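Local coordinates for protein catechol 2,3-dioxygenase (Pseudomonas sp. KL28, PDB 3HPY) that probably catalyses the oxygen-dependent ring opening of catechol to a 2-hydroxy-6-oxohexa-2,4-dienoate, using iron(II), as an extradiol dioxygenase of alkylphenol breakdown, at residues 107-110 with 116-119; 84-87 with 92-95; 110-115 with 167-172; 67-72 with 150-155. One frame throughout, in Å; residues are numbered along the deposited sequence.

Contact 1: 107-110 with 116-119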
loop_
_atom_site.group_PDB
_atom_site.type_symbol
_atom_site.label_atom_id
_atom_site.label_comp_id
_atom_site.label_asym_id
_atom_site.label_seq_id
_atom_site.Cartn_x
_atom_site.Cartn_y
_atom_site.Cartn_z
ATOM N N ARG C 107 -1.873 -5.681 -40.898
ATOM C CA ARG C 107 -2.865 -4.982 -40.095
ATOM C C ARG C 107 -3.779 -4.114 -40.952
ATOM O O ARG C 107 -3.386 -3.640 -42.019
ATOM C CB ARG C 107 -2.160 -4.095 -39.068
ATOM C CG ARG C 107 -0.656 -4.334 -38.971
ATOM C CD ARG C 107 0.096 -3.021 -38.900
ATOM N NE ARG C 107 1.446 -3.149 -39.441
ATOM C CZ ARG C 107 2.296 -2.135 -39.593
ATOM N NH1 ARG C 107 1.941 -0.902 -39.240
ATOM N NH2 ARG C 107 3.495 -2.358 -40.113
ATOM N N VAL C 108 -4.995 -3.900 -40.468
ATOM C CA VAL C 108 -5.977 -3.085 -41.170
ATOM C C VAL C 108 -5.938 -1.698 -40.543
ATOM O O VAL C 108 -6.138 -1.564 -39.336
ATOM C CB VAL C 108 -7.390 -3.671 -41.004
ATOM C CG1 VAL C 108 -8.367 -2.946 -41.902
ATOM C CG2 VAL C 108 -7.372 -5.155 -41.314
ATOM N N ARG C 109 -5.663 -0.673 -41.349
ATOM C CA ARG C 109 -5.603 0.689 -40.831
ATOM C C ARG C 109 -6.643 1.587 -41.481
ATOM O O ARG C 109 -6.891 1.495 -42.678
ATOM C CB ARG C 109 -4.212 1.297 -41.046
ATOM C CG ARG C 109 -4.021 2.648 -40.357
ATOM C CD ARG C 109 -2.739 3.342 -40.803
ATOM N NE ARG C 109 -1.532 2.578 -40.490
ATOM C CZ ARG C 109 -0.307 2.948 -40.852
ATOM N NH1 ARG C 109 -0.127 4.069 -41.538
ATOM N NH2 ARG C 109 0.742 2.200 -40.530
ATOM N N PHE C 110 -7.259 2.444 -40.676
ATOM C CA PHE C 110 -8.267 3.362 -41.180
ATOM C C PHE C 110 -8.174 4.672 -40.406
ATOM O O PHE C 110 -7.499 4.743 -39.374
ATOM C CB PHE C 110 -9.660 2.738 -41.042
ATOM C CG PHE C 110 -10.073 2.468 -39.620
ATOM C CD1 PHE C 110 -10.724 3.446 -38.870
ATOM C CD2 PHE C 110 -9.813 1.230 -39.031
ATOM C CE1 PHE C 110 -11.114 3.195 -37.552
ATOM C CE2 PHE C 110 -10.199 0.971 -37.715
ATOM C CZ PHE C 110 -10.851 1.955 -36.976
ATOM N N HIS C 116 -7.476 10.676 -36.169
ATOM C CA HIS C 116 -6.510 9.674 -35.713
ATOM C C HIS C 116 -6.553 8.381 -36.502
ATOM O O HIS C 116 -7.628 7.886 -36.837
ATOM C CB HIS C 116 -6.730 9.341 -34.238
ATOM C CG HIS C 116 -6.899 10.545 -33.374
ATOM N ND1 HIS C 116 -8.113 11.174 -33.210
ATOM C CD2 HIS C 116 -5.997 11.279 -32.680
ATOM C CE1 HIS C 116 -7.952 12.245 -32.455
ATOM N NE2 HIS C 116 -6.676 12.332 -32.121
ATOM N N LEU C 117 -5.376 7.833 -36.778
ATOM C CA LEU C 117 -5.267 6.582 -37.514
ATOM C C LEU C 117 -5.321 5.411 -36.535
ATOM O O LEU C 117 -4.595 5.387 -35.547
ATOM C CB LEU C 117 -3.951 6.531 -38.291
ATOM C CG LEU C 117 -3.602 7.759 -39.135
ATOM C CD1 LEU C 117 -2.370 7.463 -39.971
ATOM C CD2 LEU C 117 -4.771 8.125 -40.025
ATOM N N ILE C 118 -6.184 4.443 -36.820
ATOM C CA ILE C 118 -6.338 3.270 -35.970
ATOM C C ILE C 118 -5.888 2.028 -36.731
ATOM O O ILE C 118 -6.045 1.945 -37.947
ATOM C CB ILE C 118 -7.810 3.094 -35.554
ATOM C CG1 ILE C 118 -8.355 4.409 -34.997
ATOM C CG2 ILE C 118 -7.933 1.995 -34.512
ATOM C CD1 ILE C 118 -7.725 4.849 -33.696
ATOM N N GLU C 119 -5.320 1.069 -36.014
ATOM C CA GLU C 119 -4.858 -0.165 -36.632
ATOM C C GLU C 119 -5.458 -1.380 -35.936
ATOM O O GLU C 119 -5.717 -1.348 -34.738
ATOM C CB GLU C 119 -3.330 -0.250 -36.576
ATOM C CG GLU C 119 -2.616 0.325 -37.791
ATOM C CD GLU C 119 -1.127 0.073 -37.750
ATOM O OE1 GLU C 119 -0.709 -0.923 -37.120
ATOM O OE2 GLU C 119 -0.368 0.860 -38.360
#
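With CG swung opposite its backbone N (chi1 -172°) and a bend at chi3 (-61°), Arg109 folds its guanidinium back alongside the extended side chain of Glu119, and the two flat groups come within 4° of coplanar. The grip is side-on and falls on a single oxygen: Arg109 NE and NH2 reach Glu119 OE2 at 3.0 and 2.8 Å. Arg107, its chain bent at chi2, arrives obliquely and adds NH1 to the syn side of the same OE2 at 3.0 Å. Three donors from two arginines on one buried oxygen should favour the carboxylate form of Glu119. Arg107 also pairs with Glu100, and Phe68 makes a cation-pi contact with Arg109.

On the reverse face the Phe110 ring turns one face to Ile118 CB near its CZ edge, a CH-pi contact offset toward the rim, with CB 3.9 Å from the ring centroid. The branched CB of an isoleucine suits this place because Ile118 CG1 and CG2 flank Phe110 CZ at 4.0 and 3.8 Å.

Phe110 N to Ile118 O (3.0 Å) and Ile118 N to Phe110 O (2.9 Å) form an antiparallel hydrogen-bonded pair; Arg109 with Glu119 is the adjoining non-hydrogen-bonded pair. Such alternation, Arg109/Glu119 on one face and Phe110/Ile118 on the other, belongs to the beta hairpin of strands 107-111 and 117-121, which closes a beta-alpha-beta-beta-beta module of the vicinal oxygen chelate fold.

Contact 2: 84-87 with 92-95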
loop_
_atom_site.group_PDB
_atom_site.type_symbol
_atom_site.label_atom_id
_atom_site.label_comp_id
_atom_site.label_asym_id
_atom_site.label_seq_id
_atom_site.Cartn_x
_atom_site.Cartn_y
_atom_site.Cartn_z
ATOM N N ALA C 84 -14.113 -5.922 -43.138
ATOM C CA ALA C 84 -15.347 -5.891 -43.928
ATOM C C ALA C 84 -16.443 -5.020 -43.327
ATOM O O ALA C 84 -17.140 -4.304 -44.048
ATOM C CB ALA C 84 -15.877 -7.301 -44.130
ATOM N N ASP C 85 -16.601 -5.086 -42.008
ATOM C CA ASP C 85 -17.621 -4.296 -41.327
ATOM C C ASP C 85 -17.273 -2.813 -41.377
ATOM O O ASP C 85 -18.156 -1.960 -41.366
ATOM C CB ASP C 85 -17.761 -4.740 -39.869
ATOM C CG ASP C 85 -18.116 -6.215 -39.736
ATOM O OD1 ASP C 85 -18.933 -6.710 -40.544
ATOM O OD2 ASP C 85 -17.589 -6.880 -38.817
ATOM N N LEU C 86 -15.980 -2.508 -41.423
ATOM C CA LEU C 86 -15.544 -1.119 -41.489
ATOM C C LEU C 86 -15.867 -0.559 -42.872
ATOM O O LEU C 86 -16.290 0.591 -43.008
ATOM C CB LEU C 86 -14.041 -1.013 -41.217
ATOM C CG LEU C 86 -13.604 -1.192 -39.758
ATOM C CD1 LEU C 86 -12.100 -1.405 -39.697
ATOM C CD2 LEU C 86 -14.021 0.023 -38.937
ATOM N N GLN C 87 -15.680 -1.374 -43.901
ATOM C CA GLN C 87 -15.972 -0.911 -45.251
ATOM C C GLN C 87 -17.476 -0.824 -45.474
ATOM O O GLN C 87 -17.955 0.125 -46.084
ATOM C CB GLN C 87 -15.342 -1.838 -46.285
ATOM C CG GLN C 87 -13.867 -2.049 -46.092
ATOM C CD GLN C 87 -13.268 -2.826 -47.227
ATOM O OE1 GLN C 87 -12.439 -3.711 -47.022
ATOM N NE2 GLN C 87 -13.680 -2.496 -48.445
ATOM N N THR C 92 -12.915 3.850 -45.311
ATOM C CA THR C 92 -11.935 3.326 -46.246
ATOM C C THR C 92 -10.818 2.699 -45.425
ATOM O O THR C 92 -10.317 3.313 -44.480
ATOM C CB THR C 92 -11.355 4.441 -47.118
ATOM O OG1 THR C 92 -12.427 5.214 -47.674
ATOM C CG2 THR C 92 -10.526 3.847 -48.244
ATOM N N THR C 93 -10.434 1.477 -45.780
ATOM C CA THR C 93 -9.387 0.779 -45.054
ATOM C C THR C 93 -8.142 0.524 -45.891
ATOM O O THR C 93 -8.212 0.380 -47.115
ATOM C CB THR C 93 -9.894 -0.576 -44.509
ATOM O OG1 THR C 93 -10.129 -1.477 -45.598
ATOM C CG2 THR C 93 -11.177 -0.386 -43.731
ATOM N N THR C 94 -7.004 0.464 -45.209
ATOM C CA THR C 94 -5.719 0.219 -45.848
ATOM C C THR C 94 -5.123 -1.035 -45.225
ATOM O O THR C 94 -5.024 -1.140 -44.002
ATOM C CB THR C 94 -4.750 1.385 -45.601
ATOM O OG1 THR C 94 -5.407 2.624 -45.898
ATOM C CG2 THR C 94 -3.516 1.242 -46.479
ATOM N N ARG C 95 -4.723 -1.992 -46.051
ATOM C CA ARG C 95 -4.145 -3.214 -45.512
ATOM C C ARG C 95 -2.619 -3.176 -45.548
ATOM O O ARG C 95 -2.011 -3.400 -46.594
ATOM C CB ARG C 95 -4.671 -4.421 -46.290
ATOM C CG ARG C 95 -3.988 -5.732 -45.950
ATOM C CD ARG C 95 -4.386 -6.275 -44.581
ATOM N NE ARG C 95 -5.547 -7.161 -44.648
ATOM C CZ ARG C 95 -6.809 -6.751 -44.677
ATOM N NH1 ARG C 95 -7.094 -5.454 -44.642
ATOM N NH2 ARG C 95 -7.788 -7.645 -44.743
#
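Thr93 OG1 is hydrogen-bonded to Asp83, one turn back along the helix from Gln87, so the hydroxyl is tied to the same helix that its methyl packs against. The first torsion of Thr93 (chi1 69°) makes this possible: OG1 sits between the backbone N and the carbonyl carbon, while CG2 swings opposite the carbonyl carbon and faces the helix.

CG2 is the apolar half of the contact. It touches Leu86 CB at 3.9 Å and Gln87 CG at 3.9 Å, and Gln87 CG also lies 3.8 Å from Thr93 OG1. The extended Gln87 chain crosses the threonine at about a right angle, its CG doing the packing at the exposed margin. Leu86 is the buried member, its branched end continuing onto Phe110 and Val172.

Helix 76-89 and strand 93-96 are joined by a short loop, and the helix links strands 65-73 and 93-96, which run parallel in the same sheet: a beta-alpha-beta crossover. Arg95, further along the strand, makes salt bridges with Asp83 and Glu80 on that helix.

Threonine suits this border position by offering a methyl to the apolar side and a hydroxyl to the acidic one. Between 84-87 and 92-95 themselves the chemistry is van der Waals packing, which implies that directional hold comes from the earlier helical turns.

Contact 3: 110-115 with 167-172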
loop_
_atom_site.group_PDB
_atom_site.type_symbol
_atom_site.label_atom_id
_atom_site.label_comp_id
_atom_site.label_asym_id
_atom_site.label_seq_id
_atom_site.Cartn_x
_atom_site.Cartn_y
_atom_site.Cartn_z
ATOM N N PHE C 110 -7.259 2.444 -40.676
ATOM C CA PHE C 110 -8.267 3.362 -41.180
ATOM C C PHE C 110 -8.174 4.672 -40.406
ATOM O O PHE C 110 -7.499 4.743 -39.374
ATOM C CB PHE C 110 -9.660 2.738 -41.042
ATOM C CG PHE C 110 -10.073 2.468 -39.620
ATOM C CD1 PHE C 110 -10.724 3.446 -38.870
ATOM C CD2 PHE C 110 -9.813 1.230 -39.031
ATOM C CE1 PHE C 110 -11.114 3.195 -37.552
ATOM C CE2 PHE C 110 -10.199 0.971 -37.715
ATOM C CZ PHE C 110 -10.851 1.955 -36.976
ATOM N N GLU C 111 -8.831 5.711 -40.910
ATOM C CA GLU C 111 -8.797 7.010 -40.250
ATOM C C GLU C 111 -10.166 7.331 -39.667
ATOM O O GLU C 111 -11.200 7.096 -40.304
ATOM C CB GLU C 111 -8.388 8.109 -41.244
ATOM C CG GLU C 111 -8.044 9.453 -40.589
ATOM C CD GLU C 111 -7.805 10.574 -41.594
ATOM O OE1 GLU C 111 -7.004 10.385 -42.538
ATOM O OE2 GLU C 111 -8.419 11.653 -41.431
ATOM N N LEU C 112 -10.169 7.854 -38.447
ATOM C CA LEU C 112 -11.408 8.214 -37.775
ATOM C C LEU C 112 -11.751 9.668 -38.075
ATOM O O LEU C 112 -10.907 10.430 -38.556
ATOM C CB LEU C 112 -11.271 8.036 -36.255
ATOM C CG LEU C 112 -11.310 6.638 -35.622
ATOM C CD1 LEU C 112 -11.019 6.770 -34.131
ATOM C CD2 LEU C 112 -12.671 5.984 -35.839
ATOM N N PRO C 113 -12.998 10.068 -37.791
ATOM C CA PRO C 113 -13.467 11.438 -38.020
ATOM C C PRO C 113 -12.626 12.432 -37.224
ATOM O O PRO C 113 -12.497 13.603 -37.601
ATOM C CB PRO C 113 -14.904 11.393 -37.519
ATOM C CG PRO C 113 -15.313 9.996 -37.809
ATOM C CD PRO C 113 -14.112 9.200 -37.372
ATOM N N SER C 114 -12.063 11.948 -36.119
ATOM C CA SER C 114 -11.234 12.762 -35.239
ATOM C C SER C 114 -9.835 12.964 -35.809
ATOM O O SER C 114 -9.005 13.657 -35.216
ATOM C CB SER C 114 -11.141 12.100 -33.861
ATOM O OG SER C 114 -10.610 10.785 -33.960
ATOM N N GLY C 115 -9.572 12.339 -36.954
ATOM C CA GLY C 115 -8.279 12.484 -37.595
ATOM C C GLY C 115 -7.224 11.462 -37.217
ATOM O O GLY C 115 -6.192 11.380 -37.883
ATOM N N LYS C 167 -19.765 6.042 -32.380
ATOM C CA LYS C 167 -20.575 5.148 -33.202
ATOM C C LYS C 167 -19.751 4.027 -33.814
ATOM O O LYS C 167 -20.138 2.861 -33.762
ATOM C CB LYS C 167 -21.270 5.922 -34.331
ATOM C CG LYS C 167 -22.252 6.984 -33.871
ATOM C CD LYS C 167 -23.059 7.577 -35.047
ATOM C CE LYS C 167 -22.270 8.607 -35.877
ATOM N NZ LYS C 167 -21.219 8.018 -36.771
ATOM N N ILE C 168 -18.614 4.377 -34.403
ATOM C CA ILE C 168 -17.765 3.372 -35.027
ATOM C C ILE C 168 -17.270 2.381 -33.983
ATOM O O ILE C 168 -17.267 1.166 -34.215
ATOM C CB ILE C 168 -16.553 4.013 -35.709
ATOM C CG1 ILE C 168 -17.022 5.024 -36.753
ATOM C CG2 ILE C 168 -15.695 2.941 -36.359
ATOM C CD1 ILE C 168 -15.918 5.888 -37.289
ATOM N N PHE C 169 -16.843 2.897 -32.835
ATOM C CA PHE C 169 -16.364 2.016 -31.781
ATOM C C PHE C 169 -17.440 1.121 -31.186
ATOM O O PHE C 169 -17.209 -0.077 -31.017
ATOM C CB PHE C 169 -15.680 2.815 -30.664
ATOM C CG PHE C 169 -14.237 3.100 -30.941
ATOM C CD1 PHE C 169 -13.862 4.199 -31.708
ATOM C CD2 PHE C 169 -13.252 2.221 -30.503
ATOM C CE1 PHE C 169 -12.524 4.415 -32.040
ATOM C CE2 PHE C 169 -11.908 2.424 -30.829
ATOM C CZ PHE C 169 -11.542 3.522 -31.599
ATOM N N THR C 170 -18.606 1.685 -30.873
ATOM C CA THR C 170 -19.677 0.900 -30.264
ATOM C C THR C 170 -20.567 0.137 -31.244
ATOM O O THR C 170 -21.163 -0.878 -30.877
ATOM C CB THR C 170 -20.603 1.766 -29.346
ATOM O OG1 THR C 170 -21.416 2.637 -30.148
ATOM C CG2 THR C 170 -19.775 2.589 -28.371
ATOM N N GLU C 171 -20.670 0.604 -32.482
ATOM C CA GLU C 171 -21.508 -0.097 -33.443
ATOM C C GLU C 171 -20.711 -0.977 -34.399
ATOM O O GLU C 171 -21.274 -1.861 -35.036
ATOM C CB GLU C 171 -22.365 0.895 -34.223
ATOM C CG GLU C 171 -23.290 1.702 -33.335
ATOM C CD GLU C 171 -24.388 2.414 -34.104
ATOM O OE1 GLU C 171 -24.095 3.030 -35.154
ATOM O OE2 GLU C 171 -25.549 2.364 -33.648
ATOM N N VAL C 172 -19.401 -0.759 -34.475
ATOM C CA VAL C 172 -18.568 -1.549 -35.372
ATOM C C VAL C 172 -17.458 -2.367 -34.696
ATOM O O VAL C 172 -17.290 -3.548 -34.999
ATOM C CB VAL C 172 -17.925 -0.649 -36.449
ATOM C CG1 VAL C 172 -17.199 -1.500 -37.477
ATOM C CG2 VAL C 172 -18.993 0.194 -37.119
#
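Leu112 pushes its CD1 methyl against the rim of the Phe169 ring, meeting CE1 of Phe169 at 3.5 Å and lying in the plane of the ring, so that the contact is made at the edge and not over a face. The two side chains cross at about a right angle. The second methyl is used differently: the leucine and Ile168 run past each other in opposite directions, Leu112 CD2 touching Ile168 CD1 at 3.6 Å. The fork of a leucine suits this place, since CD1 is given mainly to Phe169 and CD2 mainly to Ile168.

Ile168 meets a second residue with the same methyl: Ile168 CD1 meets Pro113 CD end-on at 3.8 Å. A first torsion of -58° lays CG1 of the isoleucine beside its backbone N, and from there the chain stretches out from the helix, which carries CD1 to both partners.

The contact joins the two halves of the enzyme. Residues 110-115 form the turn end of the last hairpin of the N-terminal module, whereas helix 162-171 is the first helix of the C-terminal module, whose strands supply the iron ligands.

Leu112 to Gly115 form a type I beta turn, closed by Gly115 N to Leu112 O at 2.8 Å. Pro113 fits its second position, where phi is near -60°, and Gly115 readily adopts the positive phi of 91° that follows. Ser114 OG is hydrogen-bonded to His116 ND1. On the helix side, Phe169 is buried against Phe175, edge-to-face, and against Phe205; Lys167 bonds to the hydroxyl of Tyr89.

Contact 4: 67-72 with 150-155. With FE (Fe (III) ion), chain I; MCT (4-methylcatechol), chain J.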
loop_
_atom_site.group_PDB
_atom_site.type_symbol
_atom_site.label_atom_id
_atom_site.label_comp_id
_atom_site.label_asym_id
_atom_site.label_seq_id
_atom_site.Cartn_x
_atom_site.Cartn_y
_atom_site.Cartn_z
ATOM N N ASP C 67 1.597 8.563 -34.459
ATOM C CA ASP C 67 1.375 8.225 -35.860
ATOM C C ASP C 67 0.099 7.394 -35.926
ATOM O O ASP C 67 -0.821 7.697 -36.683
ATOM C CB ASP C 67 2.544 7.413 -36.433
ATOM C CG ASP C 67 3.840 8.206 -36.487
ATOM O OD1 ASP C 67 3.778 9.431 -36.728
ATOM O OD2 ASP C 67 4.925 7.604 -36.303
ATOM N N PHE C 68 0.040 6.351 -35.106
ATOM C CA PHE C 68 -1.126 5.483 -35.092
ATOM C C PHE C 68 -1.231 4.651 -33.817
ATOM O O PHE C 68 -0.260 4.500 -33.074
ATOM C CB PHE C 68 -1.099 4.572 -36.327
ATOM C CG PHE C 68 0.150 3.760 -36.458
ATOM C CD1 PHE C 68 0.275 2.537 -35.801
ATOM C CD2 PHE C 68 1.206 4.213 -37.250
ATOM C CE1 PHE C 68 1.434 1.770 -35.930
ATOM C CE2 PHE C 68 2.373 3.454 -37.386
ATOM C CZ PHE C 68 2.487 2.225 -36.723
ATOM N N PHE C 69 -2.425 4.124 -33.574
ATOM C CA PHE C 69 -2.701 3.314 -32.394
ATOM C C PHE C 69 -3.394 2.028 -32.836
ATOM O O PHE C 69 -4.460 2.074 -33.447
ATOM C CB PHE C 69 -3.605 4.097 -31.443
ATOM C CG PHE C 69 -3.724 3.487 -30.076
ATOM C CD1 PHE C 69 -4.909 2.892 -29.668
ATOM C CD2 PHE C 69 -2.648 3.522 -29.192
ATOM C CE1 PHE C 69 -5.027 2.338 -28.396
ATOM C CE2 PHE C 69 -2.756 2.973 -27.923
ATOM C CZ PHE C 69 -3.951 2.379 -27.525
ATOM N N GLY C 70 -2.796 0.887 -32.514
ATOM C CA GLY C 70 -3.377 -0.378 -32.925
ATOM C C GLY C 70 -4.000 -1.243 -31.844
ATOM O O GLY C 70 -3.663 -1.132 -30.669
ATOM N N PHE C 71 -4.909 -2.116 -32.268
ATOM C CA PHE C 71 -5.610 -3.032 -31.371
ATOM C C PHE C 71 -5.477 -4.469 -31.870
ATOM O O PHE C 71 -5.748 -4.751 -33.039
ATOM C CB PHE C 71 -7.098 -2.697 -31.331
ATOM C CG PHE C 71 -7.429 -1.431 -30.604
ATOM C CD1 PHE C 71 -7.607 -1.441 -29.230
ATOM C CD2 PHE C 71 -7.633 -0.237 -31.299
ATOM C CE1 PHE C 71 -7.991 -0.295 -28.558
ATOM C CE2 PHE C 71 -8.019 0.925 -30.626
ATOM C CZ PHE C 71 -8.199 0.892 -29.258
ATOM N N LYS C 72 -5.080 -5.385 -30.991
ATOM C CA LYS C 72 -4.980 -6.777 -31.409
ATOM C C LYS C 72 -6.380 -7.374 -31.355
ATOM O O LYS C 72 -7.145 -7.056 -30.442
ATOM C CB LYS C 72 -4.044 -7.566 -30.494
ATOM C CG LYS C 72 -3.916 -9.019 -30.916
ATOM C CD LYS C 72 -2.763 -9.730 -30.256
ATOM C CE LYS C 72 -2.726 -11.184 -30.689
ATOM N NZ LYS C 72 -1.483 -11.854 -30.213
ATOM N N ILE C 150 3.188 -2.524 -16.290
ATOM C CA ILE C 150 2.725 -3.872 -16.617
ATOM C C ILE C 150 2.082 -4.074 -17.993
ATOM O O ILE C 150 2.149 -5.166 -18.547
ATOM C CB ILE C 150 1.740 -4.374 -15.526
ATOM C CG1 ILE C 150 2.516 -4.743 -14.255
ATOM C CG2 ILE C 150 0.969 -5.592 -16.013
ATOM C CD1 ILE C 150 3.187 -3.566 -13.572
ATOM N N GLN C 151 1.439 -3.044 -18.531
ATOM C CA GLN C 151 0.826 -3.142 -19.855
ATOM C C GLN C 151 0.468 -1.775 -20.423
ATOM O O GLN C 151 0.366 -0.797 -19.686
ATOM C CB GLN C 151 -0.454 -3.997 -19.820
ATOM C CG GLN C 151 -1.563 -3.474 -18.907
ATOM C CD GLN C 151 -2.887 -4.217 -19.078
ATOM O OE1 GLN C 151 -2.915 -5.435 -19.277
ATOM N NE2 GLN C 151 -3.991 -3.486 -18.970
ATOM N N LEU C 152 0.302 -1.717 -21.745
ATOM C CA LEU C 152 -0.133 -0.495 -22.412
ATOM C C LEU C 152 -1.631 -0.570 -22.102
ATOM O O LEU C 152 -2.337 -1.411 -22.652
ATOM C CB LEU C 152 0.111 -0.591 -23.928
ATOM C CG LEU C 152 -0.539 0.471 -24.824
ATOM C CD1 LEU C 152 0.156 1.809 -24.596
ATOM C CD2 LEU C 152 -0.449 0.066 -26.301
ATOM N N ASP C 153 -2.106 0.278 -21.194
ATOM C CA ASP C 153 -3.512 0.242 -20.789
ATOM C C ASP C 153 -4.482 0.868 -21.779
ATOM O O ASP C 153 -5.565 0.336 -22.018
ATOM C CB ASP C 153 -3.697 0.939 -19.443
ATOM C CG ASP C 153 -4.952 0.502 -18.741
ATOM O OD1 ASP C 153 -4.965 -0.650 -18.243
ATOM O OD2 ASP C 153 -5.924 1.293 -18.700
ATOM N N HIS C 154 -4.089 2.013 -22.327
ATOM C CA HIS C 154 -4.918 2.742 -23.268
ATOM C C HIS C 154 -4.209 4.016 -23.686
ATOM O O HIS C 154 -3.013 4.189 -23.455
ATOM C CB HIS C 154 -6.236 3.141 -22.614
ATOM C CG HIS C 154 -6.074 4.034 -21.424
ATOM N ND1 HIS C 154 -5.769 3.552 -20.168
ATOM C CD2 HIS C 154 -6.190 5.378 -21.291
ATOM C CE1 HIS C 154 -5.712 4.558 -19.313
ATOM N NE2 HIS C 154 -5.963 5.677 -19.969
ATOM N N CYS C 155 -4.976 4.909 -24.308
ATOM C CA CYS C 155 -4.472 6.204 -24.733
ATOM C C CYS C 155 -5.689 7.105 -24.803
ATOM O O CYS C 155 -6.826 6.625 -24.863
ATOM C CB CYS C 155 -3.783 6.126 -26.101
ATOM S SG CYS C 155 -4.895 5.961 -27.529
HETATM FE FE FE I . -5.404 7.830 -19.126
HETATM C C1 MCT J . -9.232 10.521 -17.241
HETATM C C2 MCT J . -8.109 10.584 -18.082
HETATM C C3 MCT J . -7.305 9.432 -18.246
HETATM O O3 MCT J . -6.233 9.489 -19.041
HETATM C C4 MCT J . -7.625 8.217 -17.580
HETATM O O4 MCT J . -6.836 7.120 -17.753
HETATM C C5 MCT J . -8.764 8.156 -16.731
HETATM C C6 MCT J . -9.563 9.316 -16.571
HETATM C C MCT J . -10.085 11.736 -17.056
#
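Phe69 is where strand 68-72 meets 150-155, and it takes the sulfur of Cys155 squarely over its ring: SG lies 3.5 Å from the centroid, 1° off the normal, with the CB of Cys155 over the same face at 4.2 Å. A chi1 of -168° turns the phenyl away from its own backbone N and points it across the gap between strands whose axes are 9.3 Å apart. Its CE2 also touches Leu152 CD2 at 4.1 Å. A small, polarisable thiol suits a site pressed onto an aromatic face. Next, Phe71 places CZ at the edge of the Phe69 ring. Lys72 ends the segment in salt bridges to Asp52 and to Asp278 of the second subunit.

On the opposing strand, Gln151, Asp153 and His154 form a chain of bonds leading to the metal. Gln151 NE2 holds Asp153 OD1 at 3.1 Å; Asp153 OD2 in turn accepts from His154 ND1 at 2.7 Å through its anti lone pair. This second-shell carboxylate fixes the imidazole's rotation and presents His154 NE2 to the iron at 2.4 Å. His216 and Glu267 complete the protein ligands, and 4-methylcatechol chelates through O3 and O4: the two-histidine, one-carboxylate facial triad of extradiol dioxygenases.

Overall arrangement
All four contacts reach the eight-stranded sheet of the N-terminal half. Contact 2, at its far edge, joins contact 1 through Arg109 O and Thr94 N (2.7 Å); on the inner side, contact 1 meets contact 4 where Glu119 O and Phe71 N lie 2.7 Å apart. Contact 3 shares Phe110 with contact 1 and touches contact 2 through Leu86 and Val172. Contacts 3 and 4 both bridge to the C-terminal half, their centres 16 Å apart, with Phe169 against Phe71 between them. Contact 4 alone holds an iron ligand; the side chains of Phe169 and Ile118 are about 10 and 11 Å from that of His154, whereas contact 2 lies away from the site.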